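Local coordinates for methanol--corrinoid protein (Methanosarcina barkeri, PDB 2I2X) that carries a corrinoid prosthetic group that accepts the methyl group of methanol and passes it on toward coenzyme M in methanogenesis, at residues B[124-129]-B[175-180]; B[134-139]-B[181-186]; B[161-166]-B[191-196]. One frame throughout, in Å; residues are numbered along the deposited sequence.

Contact 1. Residues B[124-129]-B[175-180]; sequences GTVVCH and PIMLTG
Val127 and Leu178 form the apolar centre on one face of this parallel strand pair, side by side and pointing the same way. CG1 of Val127, anti to its backbone N, stands 3.8 Å from Leu178 CD1, while its CG2 branch crosses obliquely onto the proline ring, 3.6 Å from Pro175 CG. On the other face Val126 CG1 meets Met177 CG at 3.7 Å, before the methionine bends away at chi2 and chi3. The axes of the short strand segments approach to 4.8 Å at 19°. Between them the backbone is stitched in parallel register: Val127 N donates to Met177 O, and Val127 O accepts from Thr179 N at 2.8 Å, almost along the C=O axis. The polar edge is at His129. With CG in the crowded position between backbone N and carbonyl carbon (chi1 82°), chi2 of -64° turns the ring to place His129 ND1 2.8 Å from Thr179 O. The bond is bent, on a lone pair of the carbonyl but tilted from the imidazole plane. Thr179 O also accepts from His129 N at 3.2 Å from above the carbonyl plane, so two donors grip it, and the corrinoid touches Thr179 and Gly180. Helix 164-173 packs against His129, Pro175 and Leu178, helix 233-242 against Met177 and Ile176, and strands 153-158 and 207-210 continue the sheet, as in a Rossmann-like B12-binding domain.

Contact 2. Residues B[134-139]-B[181-186]; sequences DVHDIG and TALMTT
The carboxylate of Asp134 joins two loops: CB points toward segment 181-186, and CG, anti to the backbone N (chi1 -157°), carries the carboxylate on to Leu183 N. Asp134 OD1 is gripped twice: His136 N donates to it at 3.0 Å, closing an Asx turn, and His136 ND1 reaches its syn lone pair at 2.5 Å, almost within the ring plane. Asp134 OD2 accepts from Leu183 N at 2.7 Å, although its placing is less certain. The imidazole, its CG anti to the carbonyl carbon (chi1 -55°), has its rotation fixed and presents NE2 to the corrinoid cobalt as axial ligand. Leu183 CB lies over one ring face, 3.9 Å from the His136 ring centroid. Met184, extended through chi2 and bent at chi3, brings SD to the ring edge, 3.9 Å from His136 CE1. An alanine in place of Asp134 would probably loosen the ring orientation and the Leu183 loop, since both bonds to His136 and that to Leu183 N would go. The sequence matches the DXHXXG motif of B12-binding proteins. One loop runs from strand 125-130 into helix 138-149, the other from strand 177-181 toward helix 190-199, with Thr181 and Ala182 backbone-bonded to Ala131 and Gly210.

Contact 3. Residues B[161-166]-B[191-196]; sequences VPAEEV and FKEVND
Val194 is the hub of this small helix-to-helix contact. Val194 CG2, anti to the carbonyl carbon and beside the backbone N, touches Ala163 CB at 3.9 Å and lies 4.2 Å from Val166 CG2. The meeting is methyl to methyl, with no hydrogen bond between the segments. The small Ala163 side chain is consistent with the close approach of the backbones, CA to CA 5.3 Å between Ala163 and Val194. At the margin Glu193 adds its aliphatic base, CB being 4.4 Å from Ala163 CB.

The next shell explains how these groups are placed. Ala163 sits at the N-cap position of helix 164-173 with phi 86° and psi -58°, values of a classic gamma turn, and Glu164 N makes the matching weak bond to Pro162 O at 3.1 Å. This turn aims the methyl group of Ala163 at the opposing helix, and the first helical residues bring Val166 in beside it. Across the contact, the turn closed by Asn195 N to Phe191 O, 2.8 Å long, carries Val194, whose methyls reach Ala163 and the sheet. Val194 also rests on His129 and Phe207, while Phe191 meets Phe207 edge-to-face. On the outer side Glu165 makes a salt bridge to Arg133 of a neighbouring MtaB subunit.

The chemistry is therefore dispersive inside and acidic at the rim. Glu164 OE2 and Glu193 OE2 are 4.8 Å apart, and Glu132 also lies near Glu193, so the pKa of one or more of these carboxylates may be raised.

Overall arrangement
All three contacts belong to the B12-binding domain; their segments alternate along the chain, and neighbouring contacts touch. Contact 1 is the sheet core, held by backbone bonds and apolar faces. Contact 2 continues from the same strands into loops at their C-terminal ends, where a buried carboxylate-imidazole pair is added to apolar and sulfur contacts and reaches the cobalt; His129 O and Thr181 N, 3.2 Å apart, probably join the two by a hydrogen bond. Contact 3 lies farther from the chain centre, flanking one sheet face: Val166 and Val194 pack on Leu178, and Phe191 bridges to Gly180 and Ala182. It alone combines a buried apolar patch with an exposed acidic rim.

Contact 1. Residues B[124-129]-B[175-180]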
ATOM      1  N   GLY B 124      10.012  -2.590  44.038  1.00 77.13           N
ATOM      2  CA  GLY B 124       9.982  -1.196  43.594  1.00 75.13           C
ATOM      3  C   GLY B 124       8.582  -0.825  43.143  1.00 73.72           C
ATOM      4  O   GLY B 124       7.690  -1.680  43.112  1.00 73.90           O
ATOM      5  N   THR B 125       8.381   0.447  42.801  1.00 71.99           N
ATOM      6  CA  THR B 125       7.085   0.923  42.297  1.00 70.05           C
ATOM      7  C   THR B 125       7.180   1.333  40.822  1.00 68.60           C
ATOM      8  O   THR B 125       8.139   1.997  40.417  1.00 68.55           O
ATOM      9  CB  THR B 125       6.502   2.075  43.187  1.00 70.14           C
ATOM     10  OG1 THR B 125       5.996   1.523  44.405  1.00 69.86           O
ATOM     11  CG2 THR B 125       5.352   2.800  42.501  1.00 69.84           C
ATOM     12  N   VAL B 126       6.198   0.900  40.025  1.00 66.45           N
ATOM     13  CA  VAL B 126       6.020   1.399  38.654  1.00 64.26           C
ATOM     14  C   VAL B 126       4.683   2.141  38.538  1.00 62.65           C
ATOM     15  O   VAL B 126       3.656   1.682  39.053  1.00 62.38           O
ATOM     16  CB  VAL B 126       6.082   0.276  37.588  1.00 64.37           C
ATOM     17  CG1 VAL B 126       6.100   0.872  36.198  1.00 64.34           C
ATOM     18  CG2 VAL B 126       7.310  -0.593  37.780  1.00 64.00           C
ATOM     19  N   VAL B 127       4.724   3.306  37.892  1.00 60.52           N
ATOM     20  CA  VAL B 127       3.525   4.048  37.512  1.00 58.24           C
ATOM     21  C   VAL B 127       3.275   3.740  36.034  1.00 57.00           C
ATOM     22  O   VAL B 127       4.216   3.749  35.222  1.00 56.70           O
ATOM     23  CB  VAL B 127       3.689   5.581  37.728  1.00 58.20           C
ATOM     24  CG1 VAL B 127       2.473   6.356  37.229  1.00 57.35           C
ATOM     25  CG2 VAL B 127       3.915   5.884  39.179  1.00 57.78           C
ATOM     26  N   CYS B 128       2.013   3.462  35.702  1.00 55.14           N
ATOM     27  CA  CYS B 128       1.589   3.184  34.328  1.00 53.07           C
ATOM     28  C   CYS B 128       0.461   4.095  33.881  1.00 51.70           C
ATOM     29  O   CYS B 128      -0.498   4.326  34.620  1.00 51.47           O
ATOM     30  CB  CYS B 128       1.144   1.738  34.205  1.00 53.15           C
ATOM     31  SG  CYS B 128       2.433   0.593  34.650  1.00 53.13           S
ATOM     32  N   HIS B 129       0.577   4.609  32.663  1.00 49.92           N
ATOM     33  CA  HIS B 129      -0.474   5.442  32.102  1.00 48.37           C
ATOM     34  C   HIS B 129      -0.609   5.252  30.600  1.00 47.40           C
ATOM     35  O   HIS B 129       0.297   4.743  29.945  1.00 47.50           O
ATOM     36  CB  HIS B 129      -0.239   6.927  32.445  1.00 48.02           C
ATOM     37  CG  HIS B 129       0.736   7.620  31.538  1.00 47.45           C
ATOM     38  ND1 HIS B 129       2.069   7.257  31.452  1.00 46.10           N
ATOM     39  CD2 HIS B 129       0.571   8.660  30.686  1.00 45.13           C
ATOM     40  CE1 HIS B 129       2.677   8.043  30.582  1.00 45.29           C
ATOM     41  NE2 HIS B 129       1.791   8.899  30.101  1.00 44.98           N
ATOM     42  N   PRO B 175       8.356   6.226  42.083  1.00 67.64           N
ATOM     43  CA  PRO B 175       8.500   4.959  41.398  1.00 67.03           C
ATOM     44  C   PRO B 175       9.894   4.830  40.799  1.00 66.37           C
ATOM     45  O   PRO B 175      10.603   5.829  40.631  1.00 66.63           O
ATOM     46  CB  PRO B 175       7.454   5.053  40.291  1.00 66.97           C
ATOM     47  CG  PRO B 175       7.397   6.507  39.968  1.00 67.33           C
ATOM     48  CD  PRO B 175       7.642   7.222  41.261  1.00 67.61           C
ATOM     49  N   ILE B 176      10.282   3.605  40.483  1.00 65.30           N
ATOM     50  CA  ILE B 176      11.565   3.355  39.849  1.00 64.47           C
ATOM     51  C   ILE B 176      11.464   3.506  38.324  1.00 63.73           C
ATOM     52  O   ILE B 176      12.469   3.737  37.632  1.00 63.54           O
ATOM     53  CB  ILE B 176      12.085   1.954  40.215  1.00 64.80           C
ATOM     54  CG1 ILE B 176      10.955   0.917  40.100  1.00 64.56           C
ATOM     55  CG2 ILE B 176      12.685   1.979  41.638  1.00 65.04           C
ATOM     56  CD1 ILE B 176      11.402  -0.438  39.590  1.00 66.06           C
ATOM     57  N   MET B 177      10.234   3.406  37.818  1.00 62.51           N
ATOM     58  CA  MET B 177       9.982   3.337  36.389  1.00 61.13           C
ATOM     59  C   MET B 177       8.608   3.870  36.010  1.00 59.90           C
ATOM     60  O   MET B 177       7.603   3.566  36.662  1.00 60.15           O
ATOM     61  CB  MET B 177      10.121   1.890  35.938  1.00 61.38           C
ATOM     62  CG  MET B 177       9.383   1.550  34.683  1.00 61.88           C
ATOM     63  SD  MET B 177      10.371   0.389  33.772  1.00 62.93           S
ATOM     64  CE  MET B 177      11.558   1.518  33.046  1.00 63.51           C
ATOM     65  N   LEU B 178       8.579   4.658  34.941  1.00 57.87           N
ATOM     66  CA  LEU B 178       7.336   5.166  34.390  1.00 55.89           C
ATOM     67  C   LEU B 178       7.052   4.490  33.054  1.00 54.46           C
ATOM     68  O   LEU B 178       7.906   4.523  32.165  1.00 54.54           O
ATOM     69  CB  LEU B 178       7.457   6.675  34.191  1.00 55.77           C
ATOM     70  CG  LEU B 178       6.257   7.419  33.626  1.00 55.32           C
ATOM     71  CD1 LEU B 178       5.119   7.369  34.631  1.00 54.96           C
ATOM     72  CD2 LEU B 178       6.648   8.858  33.301  1.00 54.79           C
ATOM     73  N   THR B 179       5.875   3.874  32.909  1.00 52.69           N
ATOM     74  CA  THR B 179       5.431   3.345  31.592  1.00 50.64           C
ATOM     75  C   THR B 179       4.395   4.239  30.927  1.00 49.38           C
ATOM     76  O   THR B 179       3.555   4.848  31.595  1.00 49.12           O
ATOM     77  CB  THR B 179       4.891   1.865  31.613  1.00 50.44           C
ATOM     78  OG1 THR B 179       3.594   1.817  32.201  1.00 50.16           O
ATOM     79  CG2 THR B 179       5.803   0.930  32.368  1.00 50.49           C
ATOM     80  N   GLY B 180       4.471   4.308  29.599  1.00 48.26           N
ATOM     81  CA  GLY B 180       3.488   5.020  28.778  1.00 46.43           C
ATOM     82  C   GLY B 180       3.076   4.228  27.547  1.00 45.32           C
ATOM     83  O   GLY B 180       3.896   3.535  26.931  1.00 45.68           O
TER

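Contact 2. Residues B[134-139]-B[181-186]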
ATOM      1  N   ASP B 134      -5.897   9.438  24.531  1.00 44.83           N
ATOM      2  CA  ASP B 134      -5.886   8.037  24.122  1.00 44.75           C
ATOM      3  C   ASP B 134      -6.711   7.145  25.077  1.00 44.71           C
ATOM      4  O   ASP B 134      -6.567   7.227  26.299  1.00 44.31           O
ATOM      5  CB  ASP B 134      -4.431   7.551  24.005  1.00 44.58           C
ATOM      6  CG  ASP B 134      -4.264   6.347  23.073  1.00 44.46           C
ATOM      7  OD1 ASP B 134      -5.185   5.512  22.962  1.00 43.61           O
ATOM      8  OD2 ASP B 134      -3.179   6.214  22.471  1.00 44.76           O
ATOM      9  N   VAL B 135      -7.547   6.286  24.485  1.00 44.67           N
ATOM     10  CA  VAL B 135      -8.539   5.448  25.180  1.00 44.66           C
ATOM     11  C   VAL B 135      -8.173   3.953  25.101  1.00 44.19           C
ATOM     12  O   VAL B 135      -8.825   3.095  25.716  1.00 44.15           O
ATOM     13  CB  VAL B 135      -9.993   5.772  24.619  1.00 45.12           C
ATOM     14  CG1 VAL B 135     -10.974   4.603  24.724  1.00 44.85           C
ATOM     15  CG2 VAL B 135     -10.564   7.022  25.298  1.00 45.41           C
ATOM     16  N   HIS B 136      -7.105   3.657  24.364  1.00 43.83           N
ATOM     17  CA  HIS B 136      -6.616   2.286  24.181  1.00 43.29           C
ATOM     18  C   HIS B 136      -5.940   1.733  25.449  1.00 43.58           C
ATOM     19  O   HIS B 136      -4.770   1.984  25.718  1.00 43.72           O
ATOM     20  CB  HIS B 136      -5.701   2.191  22.945  1.00 42.99           C
ATOM     21  CG  HIS B 136      -6.335   2.695  21.679  1.00 41.79           C
ATOM     22  ND1 HIS B 136      -6.462   4.039  21.388  1.00 41.67           N
ATOM     23  CD2 HIS B 136      -6.886   2.036  20.634  1.00 40.09           C
ATOM     24  CE1 HIS B 136      -7.061   4.187  20.220  1.00 40.11           C
ATOM     25  NE2 HIS B 136      -7.332   2.986  19.742  1.00 39.89           N
ATOM     26  N   ASP B 137      -6.733   0.968  26.191  1.00 43.94           N
ATOM     27  CA  ASP B 137      -6.444   0.337  27.471  1.00 43.98           C
ATOM     28  C   ASP B 137      -5.517  -0.856  27.442  1.00 43.63           C
ATOM     29  O   ASP B 137      -4.709  -1.039  28.359  1.00 43.48           O
ATOM     30  CB  ASP B 137      -7.757  -0.263  27.985  1.00 44.39           C
ATOM     31  CG  ASP B 137      -8.415   0.585  29.014  1.00 47.06           C
ATOM     32  OD1 ASP B 137      -7.759   0.896  30.032  1.00 49.68           O
ATOM     33  OD2 ASP B 137      -9.606   0.927  28.821  1.00 50.82           O
ATOM     34  N   ILE B 138      -5.709  -1.705  26.436  1.00 42.92           N
ATOM     35  CA  ILE B 138      -5.383  -3.122  26.539  1.00 42.41           C
ATOM     36  C   ILE B 138      -3.911  -3.404  26.759  1.00 42.55           C
ATOM     37  O   ILE B 138      -3.550  -4.143  27.671  1.00 42.61           O
ATOM     38  CB  ILE B 138      -5.889  -3.883  25.317  1.00 42.40           C
ATOM     39  CG1 ILE B 138      -7.407  -3.792  25.263  1.00 41.97           C
ATOM     40  CG2 ILE B 138      -5.430  -5.345  25.350  1.00 42.02           C
ATOM     41  CD1 ILE B 138      -7.956  -4.059  23.920  1.00 41.80           C
ATOM     42  N   GLY B 139      -3.070  -2.809  25.922  1.00 42.50           N
ATOM     43  CA  GLY B 139      -1.636  -2.964  26.053  1.00 42.72           C
ATOM     44  C   GLY B 139      -1.150  -2.533  27.423  1.00 42.52           C
ATOM     45  O   GLY B 139      -0.281  -3.184  28.012  1.00 42.62           O
ATOM     46  N   THR B 181       1.803   4.337  27.179  1.00 43.67           N
ATOM     47  CA  THR B 181       1.253   3.603  26.061  1.00 41.82           C
ATOM     48  C   THR B 181       0.485   4.561  25.176  1.00 41.18           C
ATOM     49  O   THR B 181      -0.493   5.171  25.621  1.00 41.29           O
ATOM     50  CB  THR B 181       0.331   2.486  26.556  1.00 41.66           C
ATOM     51  OG1 THR B 181       1.122   1.491  27.203  1.00 40.62           O
ATOM     52  CG2 THR B 181      -0.426   1.824  25.402  1.00 41.93           C
ATOM     53  N   ALA B 182       0.936   4.706  23.933  1.00 39.81           N
ATOM     54  CA  ALA B 182       0.191   5.480  22.936  1.00 38.85           C
ATOM     55  C   ALA B 182      -0.143   4.632  21.704  1.00 37.99           C
ATOM     56  O   ALA B 182       0.642   3.783  21.308  1.00 37.81           O
ATOM     57  CB  ALA B 182       0.939   6.722  22.558  1.00 38.37           C
ATOM     58  N   LEU B 183      -1.318   4.845  21.122  1.00 37.12           N
ATOM     59  CA  LEU B 183      -1.759   4.038  19.988  1.00 37.11           C
ATOM     60  C   LEU B 183      -2.075   4.809  18.717  1.00 37.36           C
ATOM     61  O   LEU B 183      -2.299   4.215  17.655  1.00 37.29           O
ATOM     62  CB  LEU B 183      -2.959   3.171  20.377  1.00 36.68           C
ATOM     63  CG  LEU B 183      -2.442   1.767  20.649  1.00 36.25           C
ATOM     64  CD1 LEU B 183      -2.081   1.579  22.112  1.00 33.41           C
ATOM     65  CD2 LEU B 183      -3.439   0.755  20.176  1.00 36.27           C
ATOM     66  N   MET B 184      -2.099   6.128  18.832  1.00 37.83           N
ATOM     67  CA  MET B 184      -2.422   6.978  17.714  1.00 38.88           C
ATOM     68  C   MET B 184      -1.307   7.967  17.436  1.00 39.47           C
ATOM     69  O   MET B 184      -0.677   8.470  18.353  1.00 39.71           O
ATOM     70  CB  MET B 184      -3.737   7.699  17.974  1.00 38.83           C
ATOM     71  CG  MET B 184      -4.912   6.757  18.170  1.00 39.46           C
ATOM     72  SD  MET B 184      -6.479   7.595  18.418  1.00 38.71           S
ATOM     73  CE  MET B 184      -6.941   8.109  16.772  1.00 42.89           C
ATOM     74  N   THR B 185      -1.048   8.221  16.162  1.00 40.53           N
ATOM     75  CA  THR B 185      -0.140   9.296  15.761  1.00 41.84           C
ATOM     76  C   THR B 185      -0.569  10.600  16.435  1.00 43.13           C
ATOM     77  O   THR B 185       0.254  11.434  16.824  1.00 43.42           O
ATOM     78  CB  THR B 185      -0.136   9.501  14.236  1.00 41.42           C
ATOM     79  OG1 THR B 185      -1.458   9.833  13.795  1.00 40.54           O
ATOM     80  CG2 THR B 185       0.324   8.235  13.533  1.00 41.39           C
ATOM     81  N   THR B 186      -1.882  10.714  16.613  1.00 44.51           N
ATOM     82  CA  THR B 186      -2.562  11.894  17.098  1.00 45.58           C
ATOM     83  C   THR B 186      -2.390  12.068  18.614  1.00 46.24           C
ATOM     84  O   THR B 186      -2.881  13.019  19.207  1.00 45.94           O
ATOM     85  CB  THR B 186      -4.050  11.789  16.656  1.00 45.51           C
ATOM     86  OG1 THR B 186      -4.546  13.074  16.294  1.00 46.99           O
ATOM     87  CG2 THR B 186      -4.934  11.165  17.712  1.00 45.72           C
TER

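Contact 3. Residues B[161-166]-B[191-196]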
ATOM      1  N   VAL B 161      -4.753  10.390  30.313  1.00 62.66           N
ATOM      2  CA  VAL B 161      -3.992  10.946  31.465  1.00 63.06           C
ATOM      3  C   VAL B 161      -3.095  12.160  31.132  1.00 63.63           C
ATOM      4  O   VAL B 161      -2.126  12.027  30.385  1.00 63.40           O
ATOM      5  CB  VAL B 161      -3.165   9.832  32.198  1.00 63.01           C
ATOM      6  CG1 VAL B 161      -2.436  10.391  33.409  1.00 62.53           C
ATOM      7  CG2 VAL B 161      -4.061   8.678  32.632  1.00 62.43           C
ATOM      8  N   PRO B 162      -3.403  13.337  31.726  1.00 64.27           N
ATOM      9  CA  PRO B 162      -2.951  14.690  31.317  1.00 64.72           C
ATOM     10  C   PRO B 162      -1.509  15.179  31.570  1.00 65.17           C
ATOM     11  O   PRO B 162      -1.214  16.329  31.246  1.00 65.23           O
ATOM     12  CB  PRO B 162      -3.950  15.629  32.031  1.00 64.60           C
ATOM     13  CG  PRO B 162      -5.001  14.736  32.639  1.00 64.38           C
ATOM     14  CD  PRO B 162      -4.326  13.420  32.867  1.00 64.38           C
ATOM     15  N   ALA B 163      -0.625  14.349  32.115  1.00 65.84           N
ATOM     16  CA  ALA B 163       0.786  14.745  32.374  1.00 66.84           C
ATOM     17  C   ALA B 163       1.031  15.461  33.711  1.00 67.48           C
ATOM     18  O   ALA B 163       1.835  14.977  34.509  1.00 67.39           O
ATOM     19  CB  ALA B 163       1.407  15.527  31.192  1.00 66.63           C
ATOM     20  N   GLU B 164       0.352  16.593  33.957  1.00 68.41           N
ATOM     21  CA  GLU B 164       0.325  17.227  35.301  1.00 69.35           C
ATOM     22  C   GLU B 164       0.082  16.159  36.360  1.00 69.50           C
ATOM     23  O   GLU B 164       0.587  16.237  37.485  1.00 69.79           O
ATOM     24  CB  GLU B 164      -0.804  18.270  35.438  1.00 69.56           C
ATOM     25  CG  GLU B 164      -0.529  19.658  34.872  1.00 70.60           C
ATOM     26  CD  GLU B 164      -0.829  19.766  33.374  1.00 72.64           C
ATOM     27  OE1 GLU B 164      -1.724  19.043  32.862  1.00 72.23           O
ATOM     28  OE2 GLU B 164      -0.165  20.589  32.704  1.00 73.69           O
ATOM     29  N   GLU B 165      -0.710  15.170  35.959  1.00 69.54           N
ATOM     30  CA  GLU B 165      -1.194  14.101  36.804  1.00 69.46           C
ATOM     31  C   GLU B 165      -0.186  12.970  36.911  1.00 69.44           C
ATOM     32  O   GLU B 165      -0.168  12.233  37.904  1.00 69.31           O
ATOM     33  CB  GLU B 165      -2.466  13.567  36.181  1.00 69.31           C
ATOM     34  CG  GLU B 165      -3.563  13.329  37.151  1.00 69.77           C
ATOM     35  CD  GLU B 165      -4.832  12.927  36.455  1.00 69.56           C
ATOM     36  OE1 GLU B 165      -5.547  13.827  35.945  1.00 67.88           O
ATOM     37  OE2 GLU B 165      -5.099  11.706  36.428  1.00 69.65           O
ATOM     38  N   VAL B 166       0.634  12.835  35.870  1.00 69.64           N
ATOM     39  CA  VAL B 166       1.705  11.840  35.832  1.00 69.84           C
ATOM     40  C   VAL B 166       2.788  12.327  36.779  1.00 70.15           C
ATOM     41  O   VAL B 166       3.303  11.564  37.600  1.00 70.31           O
ATOM     42  CB  VAL B 166       2.275  11.635  34.393  1.00 69.75           C
ATOM     43  CG1 VAL B 166       3.307  10.518  34.368  1.00 69.19           C
ATOM     44  CG2 VAL B 166       1.161  11.321  33.414  1.00 69.33           C
ATOM     45  N   PHE B 191       3.918  11.967  24.962  1.00 66.31           N
ATOM     46  CA  PHE B 191       5.166  11.539  25.592  1.00 67.65           C
ATOM     47  C   PHE B 191       6.114  12.739  25.710  1.00 68.79           C
ATOM     48  O   PHE B 191       6.862  12.848  26.683  1.00 68.53           O
ATOM     49  CB  PHE B 191       5.848  10.410  24.806  1.00 67.32           C
ATOM     50  CG  PHE B 191       5.105   9.083  24.817  1.00 67.31           C
ATOM     51  CD1 PHE B 191       4.053   8.837  25.698  1.00 66.88           C
ATOM     52  CD2 PHE B 191       5.493   8.059  23.943  1.00 66.76           C
ATOM     53  CE1 PHE B 191       3.393   7.600  25.695  1.00 66.49           C
ATOM     54  CE2 PHE B 191       4.841   6.827  23.940  1.00 65.93           C
ATOM     55  CZ  PHE B 191       3.791   6.596  24.819  1.00 66.04           C
ATOM     56  N   LYS B 192       6.081  13.612  24.692  1.00 70.23           N
ATOM     57  CA  LYS B 192       6.737  14.926  24.716  1.00 71.47           C
ATOM     58  C   LYS B 192       6.415  15.604  26.027  1.00 72.17           C
ATOM     59  O   LYS B 192       7.274  15.691  26.904  1.00 72.50           O
ATOM     60  CB  LYS B 192       6.229  15.820  23.568  1.00 71.71           C
ATOM     61  CG  LYS B 192       7.199  16.101  22.418  1.00 72.28           C
ATOM     62  CD  LYS B 192       8.098  17.296  22.708  1.00 73.28           C
ATOM     63  CE  LYS B 192       9.358  17.244  21.853  1.00 73.99           C
ATOM     64  NZ  LYS B 192      10.506  17.923  22.525  1.00 74.16           N
ATOM     65  N   GLU B 193       5.167  16.055  26.160  1.00 72.92           N
ATOM     66  CA  GLU B 193       4.700  16.733  27.365  1.00 73.96           C
ATOM     67  C   GLU B 193       5.214  16.084  28.634  1.00 74.19           C
ATOM     68  O   GLU B 193       5.833  16.757  29.453  1.00 74.52           O
ATOM     69  CB  GLU B 193       3.178  16.809  27.401  1.00 74.15           C
ATOM     70  CG  GLU B 193       2.631  18.175  27.052  1.00 75.97           C
ATOM     71  CD  GLU B 193       1.136  18.278  27.307  1.00 78.35           C
ATOM     72  OE1 GLU B 193       0.351  17.776  26.460  1.00 79.03           O
ATOM     73  OE2 GLU B 193       0.754  18.864  28.351  1.00 78.13           O
ATOM     74  N   VAL B 194       4.981  14.779  28.773  1.00 74.50           N
ATOM     75  CA  VAL B 194       5.421  14.018  29.949  1.00 74.71           C
ATOM     76  C   VAL B 194       6.931  14.124  30.188  1.00 74.82           C
ATOM     77  O   VAL B 194       7.352  14.512  31.273  1.00 74.82           O
ATOM     78  CB  VAL B 194       4.961  12.534  29.890  1.00 74.66           C
ATOM     79  CG1 VAL B 194       5.626  11.708  30.983  1.00 74.31           C
ATOM     80  CG2 VAL B 194       3.446  12.451  30.019  1.00 74.79           C
ATOM     81  N   ASN B 195       7.728  13.802  29.171  1.00 75.14           N
ATOM     82  CA  ASN B 195       9.189  13.842  29.277  1.00 75.46           C
ATOM     83  C   ASN B 195       9.748  15.205  29.704  1.00 75.83           C
ATOM     84  O   ASN B 195      10.488  15.296  30.686  1.00 75.60           O
ATOM     85  CB  ASN B 195       9.835  13.390  27.966  1.00 75.14           C
ATOM     86  CG  ASN B 195      11.328  13.627  27.948  1.00 74.81           C
ATOM     87  OD1 ASN B 195      11.794  14.705  27.582  1.00 73.69           O
ATOM     88  ND2 ASN B 195      12.086  12.618  28.345  1.00 73.86           N
ATOM     89  N   ASP B 196       9.393  16.243  28.946  1.00 76.47           N
ATOM     90  CA  ASP B 196       9.795  17.623  29.225  1.00 76.91           C
ATOM     91  C   ASP B 196       9.394  18.026  30.632  1.00 77.49           C
ATOM     92  O   ASP B 196      10.205  18.558  31.383  1.00 77.93           O
ATOM     93  CB  ASP B 196       9.155  18.597  28.224  1.00 76.71           C
ATOM     94  CG  ASP B 196       9.578  18.338  26.791  1.00 76.16           C
ATOM     95  OD1 ASP B 196      10.358  17.395  26.544  1.00 75.56           O
ATOM     96  OD2 ASP B 196       9.124  19.084  25.904  1.00 75.92           O
TER